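Local coordinates for omega transaminase (Pseudomonas sp., PDB 5LHA), which probably transfers amino groups between amines and carbonyl compounds with a pyridoxal phosphate cofactor, held here in its aminated pyridoxamine form, at residues A127-A131 and A304-N308; L153-H158 and I229-Q234; L186-P190 and C209-L213; V267-S273 and K384-I388. All blocks are in the same frame, centred on the assembly; numbering follows the deposited sequence.

Contact 1. Residues A127-A131 and A304-N308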
loop_
_atom_site.group_PDB
_atom_site.type_symbol
_atom_site.label_atom_id
_atom_site.label_comp_id
_atom_site.label_asym_id
_atom_site.label_seq_id
_atom_site.Cartn_x
_atom_site.Cartn_y
_atom_site.Cartn_z
ATOM N N ALA A 127 17.733 -8.146 11.963
ATOM C CA ALA A 127 17.714 -7.135 13.016
ATOM C C ALA A 127 16.937 -5.909 12.575
ATOM O O ALA A 127 16.198 -5.313 13.364
ATOM C CB ALA A 127 19.141 -6.758 13.406
ATOM N N VAL A 128 17.072 -5.538 11.302
ATOM C CA VAL A 128 16.348 -4.391 10.770
ATOM C C VAL A 128 14.863 -4.713 10.647
ATOM O O VAL A 128 14.004 -3.943 11.099
ATOM C CB VAL A 128 16.960 -3.955 9.427
ATOM C CG1 VAL A 128 16.049 -2.962 8.722
ATOM C CG2 VAL A 128 18.356 -3.362 9.656
ATOM N N GLU A 129 14.539 -5.847 10.015
ATOM C CA GLU A 129 13.145 -6.269 9.914
ATOM C C GLU A 129 12.480 -6.296 11.282
ATOM O O GLU A 129 11.326 -5.880 11.436
ATOM C CB GLU A 129 13.057 -7.644 9.247
ATOM C CG GLU A 129 11.708 -7.921 8.578
ATOM C CD GLU A 129 11.542 -7.176 7.252
ATOM O OE1 GLU A 129 12.371 -6.291 6.962
ATOM O OE2 GLU A 129 10.588 -7.475 6.497
ATOM N N THR A 130 13.196 -6.809 12.284
ATOM C CA THR A 130 12.684 -6.862 13.647
ATOM C C THR A 130 12.458 -5.466 14.219
ATOM O O THR A 130 11.433 -5.206 14.862
ATOM C CB THR A 130 13.668 -7.652 14.511
ATOM O OG1 THR A 130 13.795 -8.973 13.973
ATOM C CG2 THR A 130 13.186 -7.754 15.954
ATOM N N ALA A 131 13.396 -4.547 13.985
ATOM C CA ALA A 131 13.245 -3.185 14.492
ATOM C C ALA A 131 12.018 -2.497 13.909
ATOM O O ALA A 131 11.367 -1.702 14.595
ATOM C CB ALA A 131 14.500 -2.364 14.184
ATOM N N ALA A 304 21.017 -9.313 16.304
ATOM C CA ALA A 304 20.341 -8.900 17.528
ATOM C C ALA A 304 19.746 -7.513 17.364
ATOM O O ALA A 304 20.337 -6.642 16.720
ATOM C CB ALA A 304 21.280 -8.919 18.743
ATOM N N THR A 305 18.557 -7.337 17.933
ATOM C CA THR A 305 17.913 -6.039 18.060
ATOM C C THR A 305 17.705 -5.757 19.541
ATOM O O THR A 305 17.047 -6.539 20.233
ATOM C CB THR A 305 16.582 -6.030 17.320
ATOM O OG1 THR A 305 16.781 -6.584 16.017
ATOM C CG2 THR A 305 16.058 -4.590 17.174
ATOM N N LEU A 306 18.270 -4.656 20.026
ATOM C CA LEU A 306 18.125 -4.257 21.424
ATOM C C LEU A 306 17.139 -3.107 21.527
ATOM O O LEU A 306 17.108 -2.230 20.665
ATOM C CB LEU A 306 19.459 -3.829 22.040
ATOM C CG LEU A 306 20.449 -4.924 22.462
ATOM C CD1 LEU A 306 21.068 -5.597 21.247
ATOM C CD2 LEU A 306 21.527 -4.354 23.369
ATOM N N PHE A 307 16.353 -3.110 22.600
ATOM C CA PHE A 307 15.325 -2.110 22.849
ATOM C C PHE A 307 15.560 -1.490 24.213
ATOM O O PHE A 307 15.915 -2.186 25.169
ATOM C CB PHE A 307 13.927 -2.731 22.772
ATOM C CG PHE A 307 13.669 -3.459 21.476
ATOM C CD1 PHE A 307 14.112 -4.757 21.288
ATOM C CD2 PHE A 307 12.992 -2.829 20.442
ATOM C CE1 PHE A 307 13.892 -5.420 20.086
ATOM C CE2 PHE A 307 12.765 -3.488 19.234
ATOM C CZ PHE A 307 13.211 -4.781 19.061
ATOM N N ASN A 308 15.373 -0.178 24.300
ATOM C CA ASN A 308 15.637 0.498 25.556
ATOM C C ASN A 308 14.465 0.308 26.520
ATOM O O ASN A 308 13.428 -0.266 26.175
ATOM C CB ASN A 308 15.961 1.975 25.300
ATOM C CG ASN A 308 14.818 2.740 24.642
ATOM O OD1 ASN A 308 13.726 2.218 24.457
ATOM N ND2 ASN A 308 15.084 3.982 24.267
#
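Thr305 reaches from its strand to helix 124-141, meeting Ala127, Thr130 and Ala131. Its CB lies 4.0 Å from Thr130 CG2. There the chain forks. OG1 stands anti to the carbonyl carbon (chi1 -48°) and is turned to the helix backbone, where it gives a hydrogen bond of 3.0 Å to Ala127 O. The hydroxyl lies in the carbonyl plane, on a lone pair, at a C=O...O angle of 104°. Ala127 CB packs beside the same OG1 at 3.5 Å and is equally near Ala304 O. The other branch, CG2, meets Ala131 CB at 4.0 Å. The Thr130 and Thr305 side chains pass each other in opposite directions, and Thr130 CG2 goes on to the edge of the Phe307 ring, 4.3 Å from CZ. The hydroxyl of Thr130 turns elsewhere, to Asp126 O and His327. The contact seats helix 124-141 on the sheet of the large domain of a fold type I enzyme, with segment 304-308 at 34° to the axis of segment 127-131. Ala127 O also accepts the helical bond from Ala131 N, so one buried carbonyl serves two donors, and the threonine joins strand to helix without breaking the helical pattern.

Contact 2. Residues L153-H158 and I229-Q234; sequences LRNGYH and IAEPVQ. With PMP (4'-deoxy-4'-aminopyridoxal-5'-phosphate), chain E.
His158 lays its imidazole against Ile229, and the two side chains run past each other in opposite directions. Ile229 CG1 sits over the ring face in a CH-pi contact, 4.0 Å from the centroid and 29° off the normal. Glu231 approaches the same ring obliquely, with its carboxylate plane turned 76° from the imidazole. Its CG is 4.0 Å from His158 CE1. The extended Glu231 chain carries OE2 on to the backbone, where Tyr157 N donates a nearly straight bond of 2.8 Å from above the carboxylate plane. OE1 turns to Gly235 N and lies 3.5 Å from C2A, the methyl carbon of PMP. These loops follow strands 149-153 and 225-230 at the cofactor side of the large-domain sheet of a fold type I aminotransferase. Tyr157 CG stands anti to the backbone N, which brings the ring edge to the cofactor, with PMP C4A near the ring plane, 3.3 Å from CE2. His158 ND1 is hydrogen-bonded to Asp264. Further out, Gln234 NE2 gives a 2.9 Å bond to Arg154 O in the type II turn Leu153-Gly156, tilted 32° from the carbonyl plane, while its OE1 pairs with Thr189. Leu153 CD1 packs on Ala230 CB at 3.8 Å.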
loop_
_atom_site.group_PDB
_atom_site.type_symbol
_atom_site.label_atom_id
_atom_site.label_comp_id
_atom_site.label_asym_id
_atom_site.label_seq_id
_atom_site.Cartn_x
_atom_site.Cartn_y
_atom_site.Cartn_z
ATOM N N LEU A 153 17.402 7.551 5.235
ATOM C CA LEU A 153 18.297 8.454 4.535
ATOM C C LEU A 153 18.673 7.893 3.172
ATOM O O LEU A 153 18.738 6.677 2.974
ATOM C CB LEU A 153 19.575 8.693 5.349
ATOM C CG LEU A 153 19.407 9.169 6.798
ATOM C CD1 LEU A 153 20.762 9.342 7.477
ATOM C CD2 LEU A 153 18.638 10.471 6.820
ATOM N N ARG A 154 18.935 8.802 2.239
ATOM C CA ARG A 154 19.481 8.412 0.953
ATOM C C ARG A 154 20.791 7.671 1.153
ATOM O O ARG A 154 21.548 7.951 2.088
ATOM C CB ARG A 154 19.701 9.637 0.073
ATOM C CG ARG A 154 18.473 10.051 -0.705
ATOM C CD ARG A 154 18.742 11.294 -1.533
ATOM N NE ARG A 154 17.970 11.300 -2.768
ATOM C CZ ARG A 154 16.761 11.833 -2.892
ATOM N NH1 ARG A 154 16.178 12.408 -1.848
ATOM N NH2 ARG A 154 16.138 11.789 -4.066
ATOM N N ASN A 155 21.039 6.698 0.271
ATOM C CA ASN A 155 22.233 5.853 0.308
ATOM C C ASN A 155 22.281 4.983 1.559
ATOM O O ASN A 155 23.285 4.308 1.811
ATOM C CB ASN A 155 23.506 6.694 0.157
ATOM C CG ASN A 155 23.716 7.165 -1.276
ATOM O OD1 ASN A 155 22.889 7.880 -1.842
ATOM N ND2 ASN A 155 24.831 6.756 -1.869
ATOM N N GLY A 156 21.222 5.010 2.363
ATOM C CA GLY A 156 21.167 4.135 3.514
ATOM C C GLY A 156 20.900 2.704 3.078
ATOM O O GLY A 156 20.180 2.448 2.115
ATOM N N TYR A 157 21.519 1.760 3.778
ATOM C CA TYR A 157 21.332 0.351 3.471
ATOM C C TYR A 157 20.989 -0.401 4.743
ATOM O O TYR A 157 21.737 -0.342 5.720
ATOM C CB TYR A 157 22.569 -0.240 2.797
ATOM C CG TYR A 157 22.409 -1.702 2.513
ATOM C CD1 TYR A 157 21.577 -2.148 1.493
ATOM C CD2 TYR A 157 23.108 -2.640 3.241
ATOM C CE1 TYR A 157 21.434 -3.497 1.234
ATOM C CE2 TYR A 157 22.978 -3.978 2.981
ATOM C CZ TYR A 157 22.148 -4.407 1.990
ATOM O OH TYR A 157 22.019 -5.747 1.756
ATOM N N HIS A 158 19.886 -1.155 4.700
ATOM C CA HIS A 158 19.344 -1.803 5.884
ATOM C C HIS A 158 18.913 -3.240 5.588
ATOM O O HIS A 158 17.987 -3.759 6.220
ATOM C CB HIS A 158 18.161 -0.991 6.427
ATOM C CG HIS A 158 18.465 0.463 6.600
ATOM N ND1 HIS A 158 19.300 0.934 7.589
ATOM C CD2 HIS A 158 18.092 1.544 5.875
ATOM C CE1 HIS A 158 19.408 2.247 7.482
ATOM N NE2 HIS A 158 18.686 2.640 6.447
ATOM N N ILE A 229 15.321 5.546 10.934
ATOM C CA ILE A 229 16.429 4.597 10.950
ATOM C C ILE A 229 17.603 5.179 10.178
ATOM O O ILE A 229 17.429 5.741 9.090
ATOM C CB ILE A 229 16.004 3.226 10.383
ATOM C CG1 ILE A 229 17.165 2.236 10.447
ATOM C CG2 ILE A 229 15.400 3.359 8.981
ATOM C CD1 ILE A 229 16.748 0.804 10.213
ATOM N N ALA A 230 18.798 5.052 10.747
ATOM C CA ALA A 230 19.974 5.636 10.129
ATOM C C ALA A 230 21.216 4.909 10.618
ATOM O O ALA A 230 21.283 4.457 11.766
ATOM C CB ALA A 230 20.070 7.137 10.433
ATOM N N GLU A 231 22.203 4.801 9.719
ATOM C CA GLU A 231 23.499 4.234 10.067
ATOM C C GLU A 231 24.401 5.340 10.590
ATOM O O GLU A 231 24.476 6.409 9.974
ATOM C CB GLU A 231 24.159 3.593 8.854
ATOM C CG GLU A 231 23.342 2.546 8.127
ATOM C CD GLU A 231 23.779 2.409 6.676
ATOM O OE1 GLU A 231 24.859 1.843 6.413
ATOM O OE2 GLU A 231 23.064 2.918 5.795
ATOM N N PRO A 232 25.104 5.139 11.702
ATOM C CA PRO A 232 25.996 6.206 12.177
ATOM C C PRO A 232 27.098 6.545 11.186
ATOM O O PRO A 232 27.476 7.716 11.077
ATOM C CB PRO A 232 26.536 5.645 13.497
ATOM C CG PRO A 232 25.483 4.684 13.954
ATOM C CD PRO A 232 24.909 4.082 12.706
ATOM N N VAL A 233 27.617 5.565 10.452
ATOM C CA VAL A 233 28.386 5.799 9.233
ATOM C C VAL A 233 27.762 4.926 8.154
ATOM O O VAL A 233 27.666 3.704 8.321
ATOM C CB VAL A 233 29.880 5.468 9.405
ATOM C CG1 VAL A 233 30.652 5.752 8.123
ATOM C CG2 VAL A 233 30.478 6.252 10.558
ATOM N N GLN A 234 27.356 5.538 7.048
ATOM C CA GLN A 234 26.682 4.780 6.005
ATOM C C GLN A 234 27.707 3.942 5.268
ATOM O O GLN A 234 28.617 4.480 4.636
ATOM C CB GLN A 234 25.954 5.713 5.047
ATOM C CG GLN A 234 24.828 6.447 5.705
ATOM C CD GLN A 234 24.038 7.265 4.725
ATOM O OE1 GLN A 234 24.542 8.242 4.182
ATOM N NE2 GLN A 234 22.795 6.874 4.485
HETATM N N1 PMP E . 22.261 -2.908 7.562
HETATM C C2 PMP E . 23.604 -2.617 7.388
HETATM C C2A PMP E . 24.160 -1.267 7.751
HETATM C C3 PMP E . 24.343 -3.430 6.539
HETATM O O3 PMP E . 25.544 -3.002 6.042
HETATM C C4 PMP E . 23.850 -4.685 6.184
HETATM C C4A PMP E . 24.693 -5.602 5.324
HETATM N N4A PMP E . 25.876 -4.911 4.853
HETATM C C5 PMP E . 22.583 -5.085 6.611
HETATM C C6 PMP E . 21.791 -4.173 7.308
HETATM C C5A PMP E . 22.095 -6.495 6.311
HETATM O O4P PMP E . 22.949 -7.459 6.906
HETATM P P PMP E . 22.896 -9.028 6.517
HETATM O O1P PMP E . 23.725 -9.196 5.258
HETATM O O2P PMP E . 23.528 -9.819 7.644
HETATM O O3P PMP E . 21.485 -9.513 6.253
#

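Contact 3. Residues L186-P190 and C209-L213; sequences LLDTP and CIRQL
Cys209 opens the helix side of the contact by pointing its thiol at Pro190. SG lies 3.7 Å from Pro190 CA and nearly as close to CB, so the sulfur rests beside the start of the proline ring. Arg211 faces elsewhere and forms a salt bridge with Asp198 of the third subunit. One turn on from Cys209, Gln212 carries the polar part of the contact. Its CG is anti to the backbone N (chi1 179°) and the chain continues extended, which brings the amide straight out to Asp188. OE1 accepts from Asp188 N at 2.8 Å, the donor lying in the carbonyl plane. NE2 gives a bond of 2.7 Å to Asp188 OD2, almost linear at 177°, and uses the anti lone pair of that oxygen. The two side chains cross at about a right angle, with amide and carboxylate planes 32° apart. Both ends of the amide are thus fixed by one residue, which sets its rotation. Cutting Gln212 back to an alanine would probably leave Asp188 N and OD2 without these mates and hold the carboxylate less firmly. Leu213 closes the segment with a tight apolar contact, its CD1 3.5 Å from Leu187 CD1. Leu151 and Leu228 of the neighbouring strands also touch both leucines. Helix 202-220 connects parallel strands 184-187 and 225-230, between which strand 149-153 lies, in a beta-alpha-beta crossover of the large domain of fold type I PLP enzymes.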
loop_
_atom_site.group_PDB
_atom_site.type_symbol
_atom_site.label_atom_id
_atom_site.label_comp_id
_atom_site.label_asym_id
_atom_site.label_seq_id
_atom_site.Cartn_x
_atom_site.Cartn_y
_atom_site.Cartn_z
ATOM N N LEU A 186 12.228 9.110 2.367
ATOM C CA LEU A 186 13.670 9.310 2.352
ATOM C C LEU A 186 14.041 10.756 2.651
ATOM O O LEU A 186 13.369 11.694 2.213
ATOM C CB LEU A 186 14.276 8.907 1.006
ATOM C CG LEU A 186 14.518 7.420 0.798
ATOM C CD1 LEU A 186 15.245 7.200 -0.516
ATOM C CD2 LEU A 186 15.310 6.865 1.938
ATOM N N LEU A 187 15.133 10.920 3.386
ATOM C CA LEU A 187 15.741 12.208 3.664
ATOM C C LEU A 187 17.105 12.238 2.989
ATOM O O LEU A 187 17.710 11.195 2.750
ATOM C CB LEU A 187 15.884 12.417 5.175
ATOM C CG LEU A 187 14.596 12.175 5.962
ATOM C CD1 LEU A 187 14.880 11.946 7.423
ATOM C CD2 LEU A 187 13.668 13.368 5.789
ATOM N N ASP A 188 17.585 13.434 2.666
ATOM C CA ASP A 188 18.911 13.540 2.079
ATOM C C ASP A 188 19.975 13.189 3.109
ATOM O O ASP A 188 19.773 13.325 4.317
ATOM C CB ASP A 188 19.153 14.946 1.518
ATOM C CG ASP A 188 18.553 15.135 0.136
ATOM O OD1 ASP A 188 19.006 14.449 -0.807
ATOM O OD2 ASP A 188 17.639 15.973 -0.020
ATOM N N THR A 189 21.062 12.704 2.638
ATOM C CA THR A 189 22.065 12.365 3.637
ATOM C C THR A 189 23.097 13.483 3.758
ATOM O O THR A 189 23.407 14.152 2.765
ATOM C CB THR A 189 22.766 11.051 3.283
ATOM O OG1 THR A 189 23.808 10.791 4.229
ATOM C CG2 THR A 189 23.364 11.107 1.879
ATOM N N PRO A 190 23.629 13.748 4.956
ATOM C CA PRO A 190 24.648 14.801 5.089
ATOM C C PRO A 190 25.995 14.372 4.520
ATOM O O PRO A 190 26.931 14.023 5.251
ATOM C CB PRO A 190 24.693 15.050 6.599
ATOM C CG PRO A 190 24.271 13.762 7.189
ATOM C CD PRO A 190 23.239 13.196 6.264
ATOM N N CYS A 209 20.185 19.686 6.363
ATOM C CA CYS A 209 19.551 18.376 6.448
ATOM C C CYS A 209 18.498 18.353 7.550
ATOM O O CYS A 209 17.381 17.859 7.342
ATOM C CB CYS A 209 20.617 17.306 6.698
ATOM S SG CYS A 209 21.752 17.034 5.311
ATOM N N ILE A 210 18.822 18.923 8.716
ATOM C CA ILE A 210 17.881 18.963 9.835
ATOM C C ILE A 210 16.648 19.788 9.488
ATOM O O ILE A 210 15.515 19.399 9.797
ATOM C CB ILE A 210 18.591 19.500 11.089
ATOM C CG1 ILE A 210 19.635 18.489 11.537
ATOM C CG2 ILE A 210 17.605 19.748 12.206
ATOM C CD1 ILE A 210 19.019 17.168 11.900
ATOM N N ARG A 211 16.845 20.941 8.845
ATOM C CA ARG A 211 15.702 21.740 8.418
ATOM C C ARG A 211 14.807 20.952 7.464
ATOM O O ARG A 211 13.575 21.000 7.576
ATOM C CB ARG A 211 16.179 23.041 7.777
ATOM C CG ARG A 211 15.096 23.780 7.034
ATOM C CD ARG A 211 15.614 25.087 6.463
ATOM N NE ARG A 211 14.844 25.509 5.296
ATOM C CZ ARG A 211 15.088 26.614 4.603
ATOM N NH1 ARG A 211 16.082 27.417 4.961
ATOM N NH2 ARG A 211 14.335 26.917 3.551
ATOM N N GLN A 212 15.412 20.210 6.530
ATOM C CA GLN A 212 14.637 19.327 5.665
ATOM C C GLN A 212 13.875 18.290 6.484
ATOM O O GLN A 212 12.737 17.940 6.155
ATOM C CB GLN A 212 15.558 18.629 4.658
ATOM C CG GLN A 212 14.850 17.661 3.710
ATOM C CD GLN A 212 15.820 16.872 2.834
ATOM O OE1 GLN A 212 16.379 15.860 3.258
ATOM N NE2 GLN A 212 16.016 17.331 1.608
ATOM N N LEU A 213 14.504 17.764 7.536
ATOM C CA LEU A 213 13.849 16.758 8.367
ATOM C C LEU A 213 12.630 17.328 9.100
ATOM O O LEU A 213 11.570 16.688 9.154
ATOM C CB LEU A 213 14.869 16.159 9.339
ATOM C CG LEU A 213 14.369 15.271 10.476
ATOM C CD1 LEU A 213 13.682 14.043 9.941
ATOM C CD2 LEU A 213 15.548 14.878 11.347
#

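Contact 4. Residues V267-S273 and K384-I388; sequences VTGFGRS and KGLMI
The two backbones come closest at Ser273 and Gly385, whose CA atoms are 3.8 Å apart, and Leu386 N gives a short bond of 2.6 Å to Arg272 O. The donor lies nearly along the C=O axis, at an angle of 167°. Gly385 CA also sits against this oxygen in a CA-H...O contact of 3.1 Å. A CB on Gly385 would collide with Arg272 O and Ser273 CA, so the close approach depends on its lack of a side chain. Arg272 then reaches back to Leu386. Its CG is anti to the backbone N, and the bend at chi3 (-69°) turns the guanidinium so that NH1 bonds Leu386 O at 2.6 Å. This oxygen lies in the guanidinium plane, at its edge, but the nitrogen stands above the carbonyl plane, 38° out of it. Arg272 and Leu386 are therefore joined twice, once through backbone and once through side chain. The contact joins the loop that follows strand 260-264 of the large-domain sheet to segment 384-388, which leads into strand 387-393 of the other sheet. NH1 has a second acceptor in Pro434 O, and NH2 bonds Asn66. A leucine in place of Arg272 would probably leave Leu386 O, Pro434 O and Asn66 without this donor. The aliphatic part of Arg272 packs obliquely on Met387, CD lying 4.0 Å from CB. Met387 folds at chi3 and sets CE 3.9 Å from Val267 CG1, a pocket residue that touches PMP.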
loop_
_atom_site.group_PDB
_atom_site.type_symbol
_atom_site.label_atom_id
_atom_site.label_comp_id
_atom_site.label_asym_id
_atom_site.label_seq_id
_atom_site.Cartn_x
_atom_site.Cartn_y
_atom_site.Cartn_z
ATOM N N VAL A 267 27.129 -2.633 10.798
ATOM C CA VAL A 267 28.525 -2.471 10.390
ATOM C C VAL A 267 29.349 -1.777 11.473
ATOM O O VAL A 267 30.462 -2.213 11.795
ATOM C CB VAL A 267 28.604 -1.727 9.039
ATOM C CG1 VAL A 267 30.047 -1.417 8.673
ATOM C CG2 VAL A 267 27.974 -2.570 7.942
ATOM N N THR A 268 28.818 -0.685 12.042
ATOM C CA THR A 268 29.526 0.110 13.044
ATOM C C THR A 268 29.552 -0.542 14.424
ATOM O O THR A 268 30.312 -0.094 15.290
ATOM C CB THR A 268 28.882 1.487 13.191
ATOM O OG1 THR A 268 27.507 1.323 13.550
ATOM C CG2 THR A 268 28.970 2.262 11.883
ATOM N N GLY A 269 28.696 -1.528 14.669
ATOM C CA GLY A 269 28.690 -2.208 15.943
ATOM C C GLY A 269 29.999 -2.891 16.261
ATOM O O GLY A 269 30.557 -3.624 15.433
ATOM N N PHE A 270 30.499 -2.622 17.461
ATOM C CA PHE A 270 31.647 -3.284 18.069
ATOM C C PHE A 270 32.989 -2.815 17.514
ATOM O O PHE A 270 33.958 -3.581 17.542
ATOM C CB PHE A 270 31.513 -4.810 17.969
ATOM C CG PHE A 270 30.219 -5.335 18.547
ATOM C CD1 PHE A 270 30.012 -5.361 19.918
ATOM C CD2 PHE A 270 29.190 -5.758 17.711
ATOM C CE1 PHE A 270 28.819 -5.821 20.441
ATOM C CE2 PHE A 270 27.998 -6.223 18.231
ATOM C CZ PHE A 270 27.814 -6.254 19.601
ATOM N N GLY A 271 33.082 -1.596 16.974
ATOM C CA GLY A 271 34.386 -0.961 16.894
ATOM C C GLY A 271 34.897 -0.392 15.584
ATOM O O GLY A 271 35.900 0.329 15.600
ATOM N N ARG A 272 34.258 -0.703 14.450
ATOM C CA ARG A 272 34.873 -0.385 13.160
ATOM C C ARG A 272 35.163 1.107 13.017
ATOM O O ARG A 272 36.156 1.491 12.385
ATOM C CB ARG A 272 34.002 -0.878 12.003
ATOM C CG ARG A 272 34.643 -0.649 10.626
ATOM C CD ARG A 272 34.044 -1.530 9.549
ATOM N NE ARG A 272 34.364 -2.947 9.709
ATOM C CZ ARG A 272 35.512 -3.519 9.344
ATOM N NH1 ARG A 272 36.486 -2.802 8.796
ATOM N NH2 ARG A 272 35.689 -4.819 9.533
ATOM N N SER A 273 34.308 1.965 13.575
ATOM C CA SER A 273 34.445 3.405 13.397
ATOM C C SER A 273 35.168 4.095 14.548
ATOM O O SER A 273 35.251 5.326 14.555
ATOM C CB SER A 273 33.065 4.042 13.200
ATOM O OG SER A 273 32.392 4.191 14.436
ATOM N N LYS A 384 36.213 6.622 8.561
ATOM C CA LYS A 384 36.200 6.804 10.010
ATOM C C LYS A 384 36.440 5.441 10.643
ATOM O O LYS A 384 35.694 4.495 10.360
ATOM C CB LYS A 384 34.877 7.402 10.476
ATOM C CG LYS A 384 34.857 7.727 11.951
ATOM C CD LYS A 384 33.539 8.328 12.360
ATOM C CE LYS A 384 33.458 8.501 13.871
ATOM N NZ LYS A 384 34.256 9.650 14.360
ATOM N N GLY A 385 37.480 5.325 11.472
ATOM C CA GLY A 385 37.894 3.996 11.906
ATOM C C GLY A 385 38.391 3.182 10.723
ATOM O O GLY A 385 39.134 3.683 9.870
ATOM N N LEU A 386 38.002 1.907 10.666
ATOM C CA LEU A 386 38.430 1.017 9.584
ATOM C C LEU A 386 37.333 0.757 8.557
ATOM O O LEU A 386 37.203 -0.366 8.055
ATOM C CB LEU A 386 38.960 -0.301 10.140
ATOM C CG LEU A 386 40.354 -0.154 10.745
ATOM C CD1 LEU A 386 40.758 -1.407 11.517
ATOM C CD2 LEU A 386 41.361 0.177 9.647
ATOM N N MET A 387 36.537 1.775 8.232
ATOM C CA MET A 387 35.721 1.805 7.022
ATOM C C MET A 387 36.114 3.035 6.212
ATOM O O MET A 387 36.102 4.157 6.729
ATOM C CB MET A 387 34.220 1.811 7.333
ATOM C CG MET A 387 33.751 2.865 8.317
ATOM S SD MET A 387 32.187 2.407 9.093
ATOM C CE MET A 387 31.098 2.210 7.695
ATOM N N ILE A 388 36.514 2.810 4.962
ATOM C CA ILE A 388 37.034 3.851 4.088
ATOM C C ILE A 388 36.495 3.597 2.689
ATOM O O ILE A 388 36.271 2.450 2.294
ATOM C CB ILE A 388 38.581 3.883 4.096
ATOM C CG1 ILE A 388 39.106 4.411 5.434
ATOM C CG2 ILE A 388 39.126 4.725 2.949
ATOM C CD1 ILE A 388 40.561 4.101 5.676
#

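From the N terminus, helix 124-141 supplies the first half of contact 1, whose loop closes only at strand 303-308. Contact 2 lies inside that loop, from 153-158 to 229-234, and contact 3 nests within contact 2. These three tie helices and connecting loops to one mixed sheet. Contacts 2 and 3 meet where Arg154 N pairs with Leu187 O, probably by a hydrogen bond. Contact 4 opens at 267-273, after contact 2 has closed, and ends at 384-388 beyond contact 1, so contacts 1 and 4 cross. Contact 4 reaches the second sheet and touches contact 2 through Val233 and Met387. Contacts 1 and 2 touch at Val128.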